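Local coordinates for amine oxidase (PDB 3PGB), which oxidises primary amines, using a bound copper ion and a topaquinone cofactor made from one of its own tyrosines, at the interface of chains A and B. Sequence-based numbering; all coordinates share one arbitrary frame. Chains: chain A/B, Putative uncharacterized protein.

Contact 1: the interface of chains A and B. Residues chain A 330-333, 424, 450; chain B 328-329.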
loop_
_atom_site.group_PDB
_atom_site.type_symbol
_atom_site.label_atom_id
_atom_site.label_comp_id
_atom_site.label_asym_id
_atom_site.label_seq_id
_atom_site.Cartn_x
_atom_site.Cartn_y
_atom_site.Cartn_z
ATOM N N MET A 330 -3.856 -21.056 2.966
ATOM C CA MET A 330 -4.428 -20.935 1.630
ATOM C C MET A 330 -4.233 -22.272 0.935
ATOM O O MET A 330 -3.139 -22.829 0.966
ATOM C CB MET A 330 -3.731 -19.807 0.856
ATOM C CG MET A 330 -4.402 -19.393 -0.458
ATOM S SD MET A 330 -5.966 -18.494 -0.289
ATOM C CE MET A 330 -5.420 -16.796 -0.149
ATOM N N ILE A 331 -5.306 -22.794 0.346
ATOM C CA ILE A 331 -5.243 -24.033 -0.435
ATOM C C ILE A 331 -5.863 -23.802 -1.821
ATOM O O ILE A 331 -6.595 -22.828 -2.020
ATOM C CB ILE A 331 -5.907 -25.235 0.317
ATOM C CG1 ILE A 331 -7.414 -25.034 0.520
ATOM C CG2 ILE A 331 -5.240 -25.444 1.670
ATOM C CD1 ILE A 331 -8.255 -25.769 -0.469
ATOM N N ALA A 332 -5.543 -24.675 -2.776
ATOM C CA ALA A 332 -6.016 -24.529 -4.155
ATOM C C ALA A 332 -6.812 -25.767 -4.556
ATOM O O ALA A 332 -6.266 -26.677 -5.170
ATOM C CB ALA A 332 -4.843 -24.321 -5.100
ATOM N N PRO A 333 -8.116 -25.798 -4.219
ATOM C CA PRO A 333 -8.967 -26.973 -4.434
ATOM C C PRO A 333 -8.931 -27.537 -5.850
ATOM O O PRO A 333 -8.935 -28.756 -6.013
ATOM C CB PRO A 333 -10.374 -26.457 -4.124
ATOM C CG PRO A 333 -10.167 -25.294 -3.232
ATOM C CD PRO A 333 -8.873 -24.675 -3.637
ATOM N N TYR A 424 0.836 -24.577 -2.569
ATOM C CA TYR A 424 0.329 -25.070 -3.859
ATOM C C TYR A 424 0.922 -24.345 -5.077
ATOM O O TYR A 424 0.583 -24.675 -6.218
ATOM C CB TYR A 424 -1.198 -24.961 -3.908
ATOM C CG TYR A 424 -1.703 -23.548 -3.731
ATOM C CD1 TYR A 424 -1.851 -22.699 -4.820
ATOM C CD2 TYR A 424 -2.014 -23.054 -2.466
ATOM C CE1 TYR A 424 -2.305 -21.401 -4.654
ATOM C CE2 TYR A 424 -2.467 -21.753 -2.290
ATOM C CZ TYR A 424 -2.608 -20.937 -3.384
ATOM O OH TYR A 424 -3.056 -19.652 -3.224
ATOM N N PHE A 450 -3.884 -16.206 -5.727
ATOM C CA PHE A 450 -4.129 -15.888 -4.329
ATOM C C PHE A 450 -5.441 -15.141 -4.216
ATOM O O PHE A 450 -5.646 -14.141 -4.895
ATOM C CB PHE A 450 -2.976 -15.048 -3.763
ATOM C CG PHE A 450 -2.968 -14.959 -2.267
ATOM C CD1 PHE A 450 -2.258 -15.880 -1.507
ATOM C CD2 PHE A 450 -3.672 -13.954 -1.615
ATOM C CE1 PHE A 450 -2.252 -15.802 -0.123
ATOM C CE2 PHE A 450 -3.670 -13.869 -0.226
ATOM C CZ PHE A 450 -2.959 -14.789 0.518
ATOM N N PRO B 328 -8.256 -20.402 -5.338
ATOM C CA PRO B 328 -7.776 -20.727 -4.007
ATOM C C PRO B 328 -8.712 -20.211 -2.931
ATOM O O PRO B 328 -9.420 -19.219 -3.139
ATOM C CB PRO B 328 -6.429 -20.004 -3.933
ATOM C CG PRO B 328 -5.969 -19.957 -5.315
ATOM C CD PRO B 328 -7.206 -19.755 -6.144
ATOM N N VAL B 329 -8.720 -20.897 -1.797
ATOM C CA VAL B 329 -9.606 -20.542 -0.708
ATOM C C VAL B 329 -8.843 -20.661 0.603
ATOM O O VAL B 329 -8.142 -21.649 0.839
ATOM C CB VAL B 329 -10.895 -21.419 -0.713
ATOM C CG1 VAL B 329 -10.601 -22.852 -0.267
ATOM C CG2 VAL B 329 -11.968 -20.791 0.156
#
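A:Ile331 and B:Val329 face each other in an antiparallel beta bridge that joins the 329-331 strands of the two subunits across the dimer interface of this copper amine oxidase. Two backbone hydrogen bonds make the bridge. B:Val329 N gives its hydrogen to A:Ile331 O at 2.9 Å, and A:Ile331 N donates in return to B:Val329 O at 3.1 Å. Each residue thus both gives and accepts a bond, which fixes the register of the two strands. The bonds of this bridge are made by main-chain groups, and the side chains around it add apolar packing. Branched A:Ile331 and B:Val329, both well suited to strands, lie side by side and point the same way. With chi1 at 65°, CG1 of A:Ile331 stands between its backbone N and carbonyl carbon and carries CD1 to 3.7 Å from B:Val329 CG1. The A:Pro333 side chain crosses that of B:Val329 at about a right angle, its CG touching the same methyl, CG1. B:Pro328, which has no N-H to offer, instead supplies a compact apolar ring to the flank of the bridge. A:Met330 approaches this ring with its flexible thioether, SD lying 4.0 Å from B:Pro328 CB. From another direction the phenol end of A:Tyr424 crosses the proline, its OH 3.5 Å from B:Pro328 CB.

Contact 2: the interface of chains A and B. Residues chain A 773-775; chain B 465, 739, 741.
An aromatic and aliphatic packing surface between two copies of the protein joins A:Tyr773, in a loop of one subunit, to B:Tyr741 and valines of two strands in the other, helping to hold the copper amine oxidase dimer together. The two tyrosine rings meet edge to face, with centroids 5.0 Å apart and planes turned by 62°. A:Tyr773 supplies the edge: its CE1 stands over the middle of the B:Tyr741 ring, 3.6 Å above the plane. This arrangement brings the slightly positive C-H rim of one ring to the electron-rich face of the other, and a tyrosine suits either role because its ring has both a C-H rim and a broad pi face. CG of A:Tyr773 lies opposite its backbone N (chi1 -165°), which extends the phenol toward chain B. In B:Tyr741 the ring carbon CG stands between the backbone N and the carbonyl carbon (chi1 71°), which helps to turn the ring face toward that edge. The valines add small branched surfaces from strands 464-468 and 736-742. At the base of the A:Tyr773 side chain, CB lies 4.0 Å from B:Val739 CG1. At the far end of the phenol, which crosses B:Val465 at about a right angle, A:Tyr773 OH lies 3.6 Å from B:Val465 CG2.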
loop_
_atom_site.group_PDB
_atom_site.type_symbol
_atom_site.label_atom_id
_atom_site.label_comp_id
_atom_site.label_asym_id
_atom_site.label_seq_id
_atom_site.Cartn_x
_atom_site.Cartn_y
_atom_site.Cartn_z
ATOM N N TYR A 773 14.770 -29.732 0.810
ATOM C CA TYR A 773 15.552 -28.569 0.402
ATOM C C TYR A 773 16.955 -29.049 0.050
ATOM O O TYR A 773 17.612 -29.707 0.865
ATOM C CB TYR A 773 15.610 -27.524 1.528
ATOM C CG TYR A 773 16.076 -26.149 1.084
ATOM C CD1 TYR A 773 17.424 -25.803 1.104
ATOM C CD2 TYR A 773 15.160 -25.189 0.655
ATOM C CE1 TYR A 773 17.846 -24.541 0.702
ATOM C CE2 TYR A 773 15.575 -23.929 0.253
ATOM C CZ TYR A 773 16.913 -23.612 0.277
ATOM O OH TYR A 773 17.315 -22.362 -0.130
ATOM N N GLN A 774 17.400 -28.742 -1.167
ATOM C CA GLN A 774 18.732 -29.154 -1.632
ATOM C C GLN A 774 19.663 -27.972 -1.883
ATOM O O GLN A 774 20.871 -28.057 -1.636
ATOM C CB GLN A 774 18.628 -30.038 -2.884
ATOM C CG GLN A 774 17.946 -29.404 -4.089
ATOM C CD GLN A 774 17.598 -30.431 -5.152
ATOM O OE1 GLN A 774 16.466 -30.483 -5.630
ATOM N NE2 GLN A 774 18.569 -31.264 -5.515
ATOM N N GLY A 775 19.102 -26.874 -2.372
ATOM C CA GLY A 775 19.876 -25.664 -2.608
ATOM C C GLY A 775 20.421 -25.602 -4.022
ATOM O O GLY A 775 19.688 -25.826 -4.991
ATOM N N VAL B 465 18.487 -21.405 5.813
ATOM C CA VAL B 465 17.448 -20.432 5.509
ATOM C C VAL B 465 16.443 -20.409 6.648
ATOM O O VAL B 465 16.160 -21.439 7.254
ATOM C CB VAL B 465 16.739 -20.775 4.190
ATOM C CG1 VAL B 465 15.603 -19.793 3.910
ATOM C CG2 VAL B 465 17.743 -20.775 3.048
ATOM N N VAL B 739 15.683 -24.028 8.096
ATOM C CA VAL B 739 16.267 -25.178 7.412
ATOM C C VAL B 739 17.772 -25.002 7.274
ATOM O O VAL B 739 18.226 -24.037 6.663
ATOM C CB VAL B 739 15.688 -25.359 6.001
ATOM C CG1 VAL B 739 16.171 -26.683 5.411
ATOM C CG2 VAL B 739 14.163 -25.288 6.024
ATOM N N TYR B 741 21.160 -26.723 5.605
ATOM C CA TYR B 741 21.344 -27.570 4.420
ATOM C C TYR B 741 22.786 -27.647 3.938
ATOM O O TYR B 741 23.558 -26.703 4.104
ATOM C CB TYR B 741 20.439 -27.098 3.280
ATOM C CG TYR B 741 20.849 -25.782 2.665
ATOM C CD1 TYR B 741 21.647 -25.748 1.528
ATOM C CD2 TYR B 741 20.440 -24.572 3.215
ATOM C CE1 TYR B 741 22.035 -24.548 0.955
ATOM C CE2 TYR B 741 20.821 -23.362 2.645
ATOM C CZ TYR B 741 21.620 -23.362 1.513
ATOM O OH TYR B 741 22.005 -22.181 0.927
#

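Contact 3: the interface of chains A and B. Residues chain A 465-467, 737, 739; chain B 416, 419-420.
B:Leu416 reaches from a loop onto two strands of chain A, 464-468 and 736-742, in an apolar patch of the dimer interface of this copper/topaquinone oxidase family member. Its CB is the most distant of its side-chain carbons from the opposing valines, lying 4.2 Å from A:Val467 CG2. The next carbon, CG, sits opposite the backbone carbonyl carbon (chi1 -65°) and comes to 3.6 Å from A:Val465 CG1. From this fork the branches part. CD1 continues the extended chain (chi2 -169°) and packs against A:Val467 CG2 at 3.3 Å, while also meeting A:Val737 CG1 tip to tip. CD2 turns toward A:Val739, whose CG2 lies 3.8 Å away. The forked end of leucine thus serves both strands, and the beta-branched valines offer methyls close to their backbones, which suits a strand surface. A:Val465, A:Val467 and A:Val739 slide past the leucine in the opposite direction. Beyond it, A:Val737 CG1 lies over the face of B:Tyr419, 4.0 Å from the ring centroid, a CH-pi contact for which a broad aromatic face is apt. A:Val467 CG1 touches B:Tyr419 CB. Within chain B, B:Leu416 N donates to the carboxylate oxygen OD2 of B:Asp420 at 2.8 Å, meeting it on the anti side.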
loop_
_atom_site.group_PDB
_atom_site.type_symbol
_atom_site.label_atom_id
_atom_site.label_comp_id
_atom_site.label_asym_id
_atom_site.label_seq_id
_atom_site.Cartn_x
_atom_site.Cartn_y
_atom_site.Cartn_z
ATOM N N VAL A 465 -27.678 -7.786 -2.662
ATOM C CA VAL A 465 -26.253 -7.537 -2.489
ATOM C C VAL A 465 -25.485 -8.309 -3.548
ATOM O O VAL A 465 -25.873 -9.412 -3.923
ATOM C CB VAL A 465 -25.785 -7.956 -1.088
ATOM C CG1 VAL A 465 -24.277 -7.760 -0.935
ATOM C CG2 VAL A 465 -26.540 -7.165 -0.031
ATOM N N SER A 466 -24.405 -7.723 -4.046
ATOM C CA SER A 466 -23.551 -8.412 -4.997
ATOM C C SER A 466 -22.091 -8.180 -4.654
ATOM O O SER A 466 -21.735 -7.119 -4.130
ATOM C CB SER A 466 -23.849 -7.948 -6.423
ATOM O OG SER A 466 -23.351 -6.646 -6.641
ATOM N N VAL A 467 -21.259 -9.183 -4.940
ATOM C CA VAL A 467 -19.822 -9.114 -4.671
ATOM C C VAL A 467 -19.014 -9.921 -5.692
ATOM O O VAL A 467 -19.472 -10.964 -6.165
ATOM C CB VAL A 467 -19.484 -9.641 -3.263
ATOM C CG1 VAL A 467 -18.006 -9.422 -2.956
ATOM C CG2 VAL A 467 -20.349 -8.968 -2.213
ATOM N N VAL A 737 -21.103 -13.091 -7.137
ATOM C CA VAL A 737 -22.397 -13.557 -6.654
ATOM C C VAL A 737 -23.376 -12.400 -6.471
ATOM O O VAL A 737 -22.959 -11.261 -6.269
ATOM C CB VAL A 737 -22.231 -14.318 -5.319
ATOM C CG1 VAL A 737 -21.908 -13.358 -4.189
ATOM C CG2 VAL A 737 -23.468 -15.104 -5.008
ATOM N N VAL A 739 -27.000 -11.919 -4.215
ATOM C CA VAL A 739 -28.091 -12.375 -3.357
ATOM C C VAL A 739 -29.219 -11.354 -3.349
ATOM O O VAL A 739 -29.007 -10.205 -2.965
ATOM C CB VAL A 739 -27.630 -12.574 -1.906
ATOM C CG1 VAL A 739 -28.742 -13.245 -1.100
ATOM C CG2 VAL A 739 -26.339 -13.387 -1.849
ATOM N N LEU B 416 -21.636 -10.586 2.910
ATOM C CA LEU B 416 -21.717 -11.862 2.208
ATOM C C LEU B 416 -20.550 -12.716 2.670
ATOM O O LEU B 416 -19.389 -12.383 2.426
ATOM C CB LEU B 416 -21.678 -11.678 0.691
ATOM C CG LEU B 416 -22.856 -10.933 0.052
ATOM C CD1 LEU B 416 -22.795 -11.072 -1.459
ATOM C CD2 LEU B 416 -24.204 -11.438 0.565
ATOM N N TYR B 419 -17.081 -13.854 0.837
ATOM C CA TYR B 419 -16.771 -12.851 -0.176
ATOM C C TYR B 419 -16.262 -11.560 0.457
ATOM O O TYR B 419 -15.145 -11.135 0.184
ATOM C CB TYR B 419 -17.992 -12.604 -1.072
ATOM C CG TYR B 419 -18.233 -13.743 -2.045
ATOM C CD1 TYR B 419 -18.745 -14.958 -1.604
ATOM C CD2 TYR B 419 -17.919 -13.618 -3.397
ATOM C CE1 TYR B 419 -18.952 -16.012 -2.483
ATOM C CE2 TYR B 419 -18.129 -14.672 -4.286
ATOM C CZ TYR B 419 -18.646 -15.864 -3.816
ATOM O OH TYR B 419 -18.856 -16.923 -4.670
ATOM N N ASP B 420 -17.075 -10.948 1.311
ATOM C CA ASP B 420 -16.662 -9.756 2.049
ATOM C C ASP B 420 -15.563 -10.081 3.057
ATOM O O ASP B 420 -14.679 -9.264 3.286
ATOM C CB ASP B 420 -17.859 -9.130 2.769
ATOM C CG ASP B 420 -18.774 -8.367 1.826
ATOM O OD1 ASP B 420 -18.260 -7.580 1.005
ATOM O OD2 ASP B 420 -20.006 -8.545 1.912
#

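Contact 1 lies between the other two, its C-alpha centre about 25 Å from that of contact 2 and 20 Å from that of contact 3; contacts 2 and 3 are about 43 Å apart. Strands 464-468 and 736-742 serve both outer contacts, with B:Val465 and B:Val739 in contact 2 and A:Val465 and A:Val739 in contact 3. By two-fold symmetry, each subunit's strand pair is therefore covered by its partner's copies of A:Tyr773 and B:Leu416. Contact 1 adds main-chain pairing. The centres of contacts 1, 2 and 3 lie about 33, 23 and 44 Å from A:Asp403, the probable catalytic base, which fits a role in assembly.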